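Local coordinates for odorant binding protein, antennal (Anopheles gambiae, PDB 3R1P) that probably binds small hydrophobic odorant molecules in the mosquito antenna, and here holds a palmitic acid in its binding site, at residues A[40-54]-A[98-110]. Sequence-based numbering, arbitrary orientation.
Sequences VPTAPAAKCYIHCLF and DKCETAYETVKCY. With PLM (palmitic acid), chain G.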
ATOM      1  N   VAL A  40      -7.541  -6.674   0.166  1.00 23.83           N
ATOM      2  CA  VAL A  40      -6.555  -5.746   0.725  1.00 23.54           C
ATOM      3  C   VAL A  40      -6.288  -6.246   2.158  1.00 30.33           C
ATOM      4  O   VAL A  40      -7.250  -6.404   2.913  1.00 30.26           O
ATOM      5  CB  VAL A  40      -7.002  -4.263   0.697  1.00 26.62           C
ATOM      6  CG1 VAL A  40      -5.954  -3.363   1.366  1.00 25.76           C
ATOM      7  CG2 VAL A  40      -7.269  -3.806  -0.735  1.00 26.11           C
ATOM      8  N   PRO A  41      -5.023  -6.591   2.511  1.00 29.04           N
ATOM      9  CA  PRO A  41      -4.749  -7.126   3.865  1.00 29.86           C
ATOM     10  C   PRO A  41      -5.251  -6.219   4.988  1.00 34.54           C
ATOM     11  O   PRO A  41      -5.115  -4.993   4.898  1.00 32.83           O
ATOM     12  CB  PRO A  41      -3.234  -7.316   3.872  1.00 31.85           C
ATOM     13  CG  PRO A  41      -2.852  -7.436   2.431  1.00 35.96           C
ATOM     14  CD  PRO A  41      -3.783  -6.509   1.710  1.00 31.14           C
ATOM     15  N   THR A  42      -5.882  -6.824   6.014  1.00 32.38           N
ATOM     16  CA  THR A  42      -6.552  -6.115   7.111  1.00 32.26           C
ATOM     17  C   THR A  42      -5.881  -6.144   8.478  1.00 36.61           C
ATOM     18  O   THR A  42      -6.325  -5.417   9.368  1.00 36.12           O
ATOM     19  CB  THR A  42      -8.019  -6.558   7.213  1.00 42.23           C
ATOM     20  OG1 THR A  42      -8.071  -7.959   7.498  1.00 45.77           O
ATOM     21  CG2 THR A  42      -8.821  -6.233   5.964  1.00 39.92           C
ATOM     22  N   ALA A  43      -4.834  -6.965   8.667  1.00 34.32           N
ATOM     23  CA  ALA A  43      -4.136  -7.026   9.956  1.00 34.63           C
ATOM     24  C   ALA A  43      -3.613  -5.631  10.344  1.00 38.25           C
ATOM     25  O   ALA A  43      -3.187  -4.892   9.447  1.00 38.14           O
ATOM     26  CB  ALA A  43      -2.978  -8.009   9.888  1.00 35.29           C
ATOM     27  N   PRO A  44      -3.634  -5.247  11.649  1.00 33.85           N
ATOM     28  CA  PRO A  44      -3.089  -3.930  12.041  1.00 33.18           C
ATOM     29  C   PRO A  44      -1.668  -3.710  11.527  1.00 35.59           C
ATOM     30  O   PRO A  44      -1.323  -2.598  11.134  1.00 35.93           O
ATOM     31  CB  PRO A  44      -3.112  -3.982  13.575  1.00 35.06           C
ATOM     32  CG  PRO A  44      -4.192  -4.943  13.899  1.00 39.71           C
ATOM     33  CD  PRO A  44      -4.109  -5.997  12.830  1.00 35.45           C
ATOM     34  N   ALA A  45      -0.871  -4.795  11.484  1.00 30.23           N
ATOM     35  CA  ALA A  45       0.514  -4.818  11.012  1.00 29.91           C
ATOM     36  C   ALA A  45       0.626  -4.773   9.482  1.00 33.97           C
ATOM     37  O   ALA A  45       1.621  -4.247   8.968  1.00 33.94           O
ATOM     38  CB  ALA A  45       1.226  -6.051  11.557  1.00 30.98           C
ATOM     39  N   ALA A  46      -0.365  -5.346   8.752  1.00 28.99           N
ATOM     40  CA  ALA A  46      -0.352  -5.333   7.283  1.00 28.50           C
ATOM     41  C   ALA A  46      -0.733  -3.950   6.750  1.00 29.79           C
ATOM     42  O   ALA A  46      -0.249  -3.549   5.687  1.00 29.28           O
ATOM     43  CB  ALA A  46      -1.292  -6.396   6.732  1.00 29.26           C
ATOM     44  N   LYS A  47      -1.597  -3.228   7.495  1.00 25.85           N
ATOM     45  CA  LYS A  47      -2.018  -1.850   7.184  1.00 25.05           C
ATOM     46  C   LYS A  47      -0.808  -0.928   7.293  1.00 29.64           C
ATOM     47  O   LYS A  47      -0.671  -0.017   6.479  1.00 28.37           O
ATOM     48  CB  LYS A  47      -3.138  -1.379   8.121  1.00 26.10           C
ATOM     49  CG  LYS A  47      -4.449  -2.129   7.919  1.00 28.82           C
ATOM     50  CD  LYS A  47      -5.514  -1.597   8.835  1.00 28.82           C
ATOM     51  CE  LYS A  47      -6.844  -2.252   8.569  1.00 31.91           C
ATOM     52  NZ  LYS A  47      -7.918  -1.623   9.374  1.00 32.04           N
ATOM     53  N   CYS A  48       0.104  -1.207   8.269  1.00 27.13           N
ATOM     54  CA  CYS A  48       1.352  -0.461   8.443  1.00 26.08           C
ATOM     55  C   CYS A  48       2.345  -0.757   7.334  1.00 31.26           C
ATOM     56  O   CYS A  48       3.092   0.147   6.946  1.00 31.48           O
ATOM     57  CB  CYS A  48       1.950  -0.676   9.830  1.00 26.16           C
ATOM     58  SG  CYS A  48       0.962   0.023  11.177  1.00 29.55           S
ATOM     59  N   TYR A  49       2.315  -2.001   6.768  1.00 26.62           N
ATOM     60  CA  TYR A  49       3.159  -2.394   5.633  1.00 25.85           C
ATOM     61  C   TYR A  49       2.841  -1.477   4.429  1.00 27.47           C
ATOM     62  O   TYR A  49       3.752  -1.021   3.742  1.00 26.64           O
ATOM     63  CB  TYR A  49       2.940  -3.895   5.286  1.00 26.72           C
ATOM     64  CG  TYR A  49       3.492  -4.316   3.940  1.00 28.85           C
ATOM     65  CD1 TYR A  49       4.788  -4.807   3.817  1.00 30.80           C
ATOM     66  CD2 TYR A  49       2.710  -4.246   2.787  1.00 28.96           C
ATOM     67  CE1 TYR A  49       5.309  -5.176   2.574  1.00 31.75           C
ATOM     68  CE2 TYR A  49       3.212  -4.633   1.546  1.00 29.33           C
ATOM     69  CZ  TYR A  49       4.512  -5.094   1.441  1.00 34.26           C
ATOM     70  OH  TYR A  49       5.005  -5.459   0.208  1.00 28.71           O
ATOM     71  N   ILE A  50       1.542  -1.216   4.196  1.00 22.50           N
ATOM     72  CA  ILE A  50       1.057  -0.345   3.121  1.00 22.23           C
ATOM     73  C   ILE A  50       1.573   1.086   3.336  1.00 26.79           C
ATOM     74  O   ILE A  50       2.078   1.685   2.373  1.00 26.39           O
ATOM     75  CB  ILE A  50      -0.483  -0.402   2.971  1.00 25.14           C
ATOM     76  CG1 ILE A  50      -0.978  -1.865   2.777  1.00 25.31           C
ATOM     77  CG2 ILE A  50      -0.936   0.519   1.824  1.00 24.41           C
ATOM     78  CD1 ILE A  50      -2.527  -2.070   2.877  1.00 29.56           C
ATOM     79  N   HIS A  51       1.467   1.616   4.584  1.00 24.71           N
ATOM     80  CA  HIS A  51       1.984   2.958   4.913  1.00 26.51           C
ATOM     81  C   HIS A  51       3.469   3.007   4.594  1.00 32.84           C
ATOM     82  O   HIS A  51       3.920   3.960   3.956  1.00 32.25           O
ATOM     83  CB  HIS A  51       1.736   3.374   6.378  1.00 27.80           C
ATOM     84  CG  HIS A  51       2.523   4.601   6.747  1.00 32.29           C
ATOM     85  ND1 HIS A  51       3.686   4.511   7.493  1.00 34.52           N
ATOM     86  CD2 HIS A  51       2.382   5.876   6.314  1.00 34.04           C
ATOM     87  CE1 HIS A  51       4.164   5.745   7.560  1.00 34.12           C
ATOM     88  NE2 HIS A  51       3.409   6.600   6.865  1.00 34.33           N
ATOM     89  N   CYS A  52       4.216   1.949   4.998  1.00 31.00           N
ATOM     90  CA  CYS A  52       5.639   1.849   4.725  1.00 31.68           C
ATOM     91  C   CYS A  52       5.958   1.978   3.226  1.00 32.45           C
ATOM     92  O   CYS A  52       6.886   2.708   2.877  1.00 32.97           O
ATOM     93  CB  CYS A  52       6.223   0.575   5.327  1.00 33.60           C
ATOM     94  SG  CYS A  52       7.977   0.342   4.966  1.00 37.93           S
ATOM     95  N   LEU A  53       5.179   1.294   2.340  1.00 25.48           N
ATOM     96  CA  LEU A  53       5.349   1.360   0.880  1.00 23.94           C
ATOM     97  C   LEU A  53       5.186   2.789   0.349  1.00 26.22           C
ATOM     98  O   LEU A  53       5.932   3.202  -0.536  1.00 25.35           O
ATOM     99  CB  LEU A  53       4.328   0.463   0.160  1.00 24.00           C
ATOM    100  CG  LEU A  53       4.464  -1.048   0.241  1.00 28.57           C
ATOM    101  CD1 LEU A  53       3.355  -1.719  -0.583  1.00 28.59           C
ATOM    102  CD2 LEU A  53       5.812  -1.509  -0.280  1.00 31.33           C
ATOM    103  N   PHE A  54       4.180   3.522   0.855  1.00 22.90           N
ATOM    104  CA  PHE A  54       3.928   4.908   0.450  1.00 22.54           C
ATOM    105  C   PHE A  54       5.035   5.843   0.943  1.00 25.53           C
ATOM    106  O   PHE A  54       5.490   6.702   0.187  1.00 24.71           O
ATOM    107  CB  PHE A  54       2.545   5.370   0.918  1.00 23.52           C
ATOM    108  CG  PHE A  54       1.381   4.699   0.228  1.00 24.27           C
ATOM    109  CD1 PHE A  54       0.200   4.446   0.915  1.00 25.61           C
ATOM    110  CD2 PHE A  54       1.452   4.351  -1.118  1.00 26.24           C
ATOM    111  CE1 PHE A  54      -0.892   3.874   0.263  1.00 26.14           C
ATOM    112  CE2 PHE A  54       0.367   3.760  -1.761  1.00 28.86           C
ATOM    113  CZ  PHE A  54      -0.794   3.521  -1.066  1.00 26.19           C
ATOM    114  N   ASP A  98      -4.425   7.870  12.291  1.00 21.90           N
ATOM    115  CA  ASP A  98      -3.419   6.812  12.239  1.00 21.38           C
ATOM    116  C   ASP A  98      -2.867   6.615  10.826  1.00 24.09           C
ATOM    117  O   ASP A  98      -3.642   6.378   9.900  1.00 23.74           O
ATOM    118  CB  ASP A  98      -3.988   5.515  12.806  1.00 23.29           C
ATOM    119  CG  ASP A  98      -2.965   4.410  12.971  1.00 32.80           C
ATOM    120  OD1 ASP A  98      -2.509   4.193  14.113  1.00 36.98           O
ATOM    121  OD2 ASP A  98      -2.608   3.778  11.960  1.00 31.29           O
ATOM    122  N   LYS A  99      -1.518   6.710  10.671  1.00 19.66           N
ATOM    123  CA  LYS A  99      -0.805   6.591   9.393  1.00 19.52           C
ATOM    124  C   LYS A  99      -1.116   5.267   8.676  1.00 23.53           C
ATOM    125  O   LYS A  99      -1.275   5.244   7.458  1.00 21.80           O
ATOM    126  CB  LYS A  99       0.718   6.719   9.601  1.00 21.56           C
ATOM    127  CG  LYS A  99       1.175   8.093  10.050  1.00 31.44           C
ATOM    128  CD  LYS A  99       2.705   8.195  10.041  1.00 33.40           C
ATOM    129  CE  LYS A  99       3.174   9.638  10.131  1.00 41.67           C
ATOM    130  NZ  LYS A  99       2.859  10.260  11.447  1.00 49.52           N
ATOM    131  N   CYS A 100      -1.218   4.165   9.449  1.00 21.98           N
ATOM    132  CA  CYS A 100      -1.514   2.855   8.878  1.00 22.45           C
ATOM    133  C   CYS A 100      -2.953   2.767   8.397  1.00 23.06           C
ATOM    134  O   CYS A 100      -3.187   2.214   7.322  1.00 22.09           O
ATOM    135  CB  CYS A 100      -1.170   1.749   9.867  1.00 24.54           C
ATOM    136  SG  CYS A 100       0.492   1.909  10.561  1.00 29.35           S
ATOM    137  N   GLU A 101      -3.904   3.340   9.153  1.00 19.00           N
ATOM    138  CA  GLU A 101      -5.318   3.374   8.755  1.00 19.14           C
ATOM    139  C   GLU A 101      -5.505   4.268   7.517  1.00 21.93           C
ATOM    140  O   GLU A 101      -6.276   3.917   6.623  1.00 21.49           O
ATOM    141  CB  GLU A 101      -6.209   3.856   9.907  1.00 20.66           C
ATOM    142  CG  GLU A 101      -6.321   2.861  11.055  1.00 31.55           C
ATOM    143  CD  GLU A 101      -7.044   1.545  10.799  1.00 54.69           C
ATOM    144  OE1 GLU A 101      -7.618   1.343   9.701  1.00 37.42           O
ATOM    145  OE2 GLU A 101      -7.071   0.726  11.744  1.00 54.69           O
ATOM    146  N   THR A 102      -4.759   5.391   7.444  1.00 16.25           N
ATOM    147  CA  THR A 102      -4.815   6.310   6.296  1.00 14.95           C
ATOM    148  C   THR A 102      -4.400   5.574   5.011  1.00 18.74           C
ATOM    149  O   THR A 102      -5.083   5.695   3.995  1.00 17.70           O
ATOM    150  CB  THR A 102      -3.949   7.570   6.562  1.00 16.75           C
ATOM    151  OG1 THR A 102      -4.481   8.293   7.675  1.00 18.28           O
ATOM    152  CG2 THR A 102      -3.870   8.498   5.349  1.00 15.77           C
ATOM    153  N   ALA A 103      -3.282   4.807   5.063  1.00 18.24           N
ATOM    154  CA  ALA A 103      -2.773   4.064   3.901  1.00 19.54           C
ATOM    155  C   ALA A 103      -3.725   2.950   3.482  1.00 23.52           C
ATOM    156  O   ALA A 103      -3.984   2.787   2.280  1.00 21.40           O
ATOM    157  CB  ALA A 103      -1.394   3.494   4.190  1.00 20.66           C
ATOM    158  N   TYR A 104      -4.254   2.197   4.471  1.00 20.56           N
ATOM    159  CA  TYR A 104      -5.227   1.141   4.222  1.00 20.65           C
ATOM    160  C   TYR A 104      -6.495   1.694   3.554  1.00 24.68           C
ATOM    161  O   TYR A 104      -6.924   1.153   2.530  1.00 25.49           O
ATOM    162  CB  TYR A 104      -5.577   0.396   5.524  1.00 22.50           C
ATOM    163  CG  TYR A 104      -6.737  -0.564   5.362  1.00 24.52           C
ATOM    164  CD1 TYR A 104      -6.560  -1.810   4.753  1.00 27.12           C
ATOM    165  CD2 TYR A 104      -8.013  -0.225   5.799  1.00 24.95           C
ATOM    166  CE1 TYR A 104      -7.631  -2.690   4.585  1.00 28.76           C
ATOM    167  CE2 TYR A 104      -9.089  -1.095   5.632  1.00 25.84           C
ATOM    168  CZ  TYR A 104      -8.892  -2.329   5.034  1.00 35.12           C
ATOM    169  OH  TYR A 104      -9.956  -3.177   4.857  1.00 37.35           O
ATOM    170  N   GLU A 105      -7.099   2.741   4.142  1.00 20.96           N
ATOM    171  CA  GLU A 105      -8.318   3.360   3.617  1.00 21.52           C
ATOM    172  C   GLU A 105      -8.119   3.928   2.214  1.00 24.56           C
ATOM    173  O   GLU A 105      -9.041   3.867   1.400  1.00 24.50           O
ATOM    174  CB  GLU A 105      -8.855   4.440   4.554  1.00 22.88           C
ATOM    175  CG  GLU A 105      -9.515   3.908   5.817  1.00 31.25           C
ATOM    176  CD  GLU A 105     -10.195   4.971   6.665  1.00 45.07           C
ATOM    177  OE1 GLU A 105     -10.596   6.024   6.114  1.00 37.25           O
ATOM    178  OE2 GLU A 105     -10.353   4.737   7.885  1.00 41.84           O
ATOM    179  N   THR A 106      -6.922   4.468   1.928  1.00 18.85           N
ATOM    180  CA  THR A 106      -6.615   5.021   0.598  1.00 17.93           C
ATOM    181  C   THR A 106      -6.624   3.880  -0.451  1.00 19.92           C
ATOM    182  O   THR A 106      -7.237   4.030  -1.510  1.00 17.80           O
ATOM    183  CB  THR A 106      -5.295   5.833   0.621  1.00 17.40           C
ATOM    184  OG1 THR A 106      -5.398   6.896   1.564  1.00 17.07           O
ATOM    185  CG2 THR A 106      -4.918   6.393  -0.752  1.00 15.06           C
ATOM    186  N   VAL A 107      -5.949   2.746  -0.143  1.00 16.74           N
ATOM    187  CA  VAL A 107      -5.884   1.568  -1.026  1.00 16.80           C
ATOM    188  C   VAL A 107      -7.291   0.982  -1.257  1.00 21.16           C
ATOM    189  O   VAL A 107      -7.655   0.714  -2.403  1.00 19.49           O
ATOM    190  CB  VAL A 107      -4.847   0.526  -0.538  1.00 21.30           C
ATOM    191  CG1 VAL A 107      -4.952  -0.798  -1.298  1.00 21.10           C
ATOM    192  CG2 VAL A 107      -3.444   1.091  -0.667  1.00 20.77           C
ATOM    193  N   LYS A 108      -8.085   0.847  -0.181  1.00 18.64           N
ATOM    194  CA  LYS A 108      -9.477   0.363  -0.246  1.00 19.40           C
ATOM    195  C   LYS A 108     -10.318   1.218  -1.191  1.00 24.32           C
ATOM    196  O   LYS A 108     -11.074   0.681  -1.997  1.00 25.61           O
ATOM    197  CB  LYS A 108     -10.111   0.347   1.158  1.00 21.07           C
ATOM    198  CG  LYS A 108      -9.679  -0.845   2.014  1.00 37.75           C
ATOM    199  CD  LYS A 108     -10.123  -2.230   1.472  1.00 45.19           C
ATOM    200  CE  LYS A 108     -11.625  -2.477   1.509  1.00 50.10           C
ATOM    201  NZ  LYS A 108     -12.171  -2.524   2.901  1.00 59.00           N
ATOM    202  N   CYS A 109     -10.146   2.550  -1.109  1.00 20.41           N
ATOM    203  CA  CYS A 109     -10.840   3.536  -1.929  1.00 20.02           C
ATOM    204  C   CYS A 109     -10.402   3.442  -3.406  1.00 26.98           C
ATOM    205  O   CYS A 109     -11.251   3.350  -4.292  1.00 27.61           O
ATOM    206  CB  CYS A 109     -10.587   4.929  -1.346  1.00 19.19           C
ATOM    207  SG  CYS A 109     -11.392   6.299  -2.213  1.00 22.17           S
ATOM    208  N   TYR A 110      -9.079   3.493  -3.653  1.00 25.95           N
ATOM    209  CA  TYR A 110      -8.465   3.551  -4.981  1.00 27.17           C
ATOM    210  C   TYR A 110      -8.339   2.238  -5.751  1.00 32.94           C
ATOM    211  O   TYR A 110      -8.643   2.207  -6.943  1.00 31.76           O
ATOM    212  CB  TYR A 110      -7.130   4.299  -4.913  1.00 28.70           C
ATOM    213  CG  TYR A 110      -6.667   4.838  -6.245  1.00 31.03           C
ATOM    214  CD1 TYR A 110      -7.343   5.884  -6.872  1.00 33.26           C
ATOM    215  CD2 TYR A 110      -5.538   4.321  -6.873  1.00 32.11           C
ATOM    216  CE1 TYR A 110      -6.933   6.374  -8.112  1.00 34.86           C
ATOM    217  CE2 TYR A 110      -5.098   4.823  -8.099  1.00 33.16           C
ATOM    218  CZ  TYR A 110      -5.787   5.863  -8.707  1.00 42.68           C
ATOM    219  OH  TYR A 110      -5.359   6.366  -9.918  1.00 47.57           O
TER
HETATM  220  C1  PLM G 128       9.455   1.134  -9.178  1.00 83.88           C
HETATM  221  O1  PLM G 128      10.210   1.006 -10.169  1.00 75.15           O
HETATM  222  O2  PLM G 128       9.569   2.095  -8.382  1.00 76.33           O
HETATM  223  C2  PLM G 128       8.379   0.085  -8.956  1.00 75.17           C
HETATM  224  C3  PLM G 128       7.570   0.324  -7.677  1.00 62.13           C
HETATM  225  C4  PLM G 128       6.202  -0.362  -7.712  1.00 61.37           C
HETATM  226  C5  PLM G 128       5.679  -0.653  -6.304  1.00 68.03           C
HETATM  227  C6  PLM G 128       4.208  -0.269  -6.131  1.00 63.78           C
HETATM  228  C7  PLM G 128       3.807  -0.211  -4.657  1.00 64.24           C
HETATM  229  C8  PLM G 128       2.419   0.397  -4.473  1.00 62.99           C
HETATM  230  C9  PLM G 128       1.567  -0.392  -3.481  1.00 69.02           C
HETATM  231  CA  PLM G 128       0.093  -0.007  -3.599  1.00 50.43           C
HETATM  232  CB  PLM G 128      -0.804  -0.934  -2.785  1.00 55.83           C
HETATM  233  CC  PLM G 128      -1.115  -2.211  -3.558  1.00 59.09           C
HETATM  234  CD  PLM G 128      -2.508  -2.753  -3.243  1.00 66.02           C
HETATM  235  CE  PLM G 128      -2.616  -3.504  -1.913  1.00 64.49           C
HETATM  236  CF  PLM G 128      -1.278  -3.913  -1.298  1.00 61.08           C
HETATM  237  CG  PLM G 128      -0.744  -5.183  -1.926  1.00 50.82           C
HETATM  238  O   HOH W   1      -9.919  -5.363   3.026  1.00 23.57           O
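Lys-47 lies across the Tyr-104 ring, its CE 3.6 Å from the ring centroid in a CH-pi contact and its NZ 4.2 Å away in a cation-pi interaction. Lys-108 CG packs on the opposite face, so the phenol sits between two lysine chains. With Lys-47 extended beyond CG, NZ also reaches Glu-101, forming a salt bridge at 3.0 Å to OE1, which is met on the syn side, tilted somewhat out of the carboxylate plane; the bond to OE2 is weak. Right beside Lys-47, the Cys-48–Cys-100 disulfide (chi3 97°) ties helices 44-54 and 99-110 together, with Cys-48 CA and Cys-100 CA 4.4 Å apart. Such cross-linking of helices is a hallmark of the PBP/GOBP fold, and the helix axes here cross at 81°. Ala-103 CB allows the close approach, resting 3.4 Å from His-51 N, while Lys-99 CB covers one face of the His-51 imidazole. Deeper in, Val-107 CG2 meets both Ile-50 CG2 and Phe-54 CZ; its CG1, anti to the backbone N (chi1 170°), turns to the palmitic acid tail, which Leu-53 also touches. Further out, Tyr-104 OH accepts from Lys-108 NZ and shares a water with Val-40 O, whereas Asp-98 OD2 caps helix 99-110 through Glu-101 N.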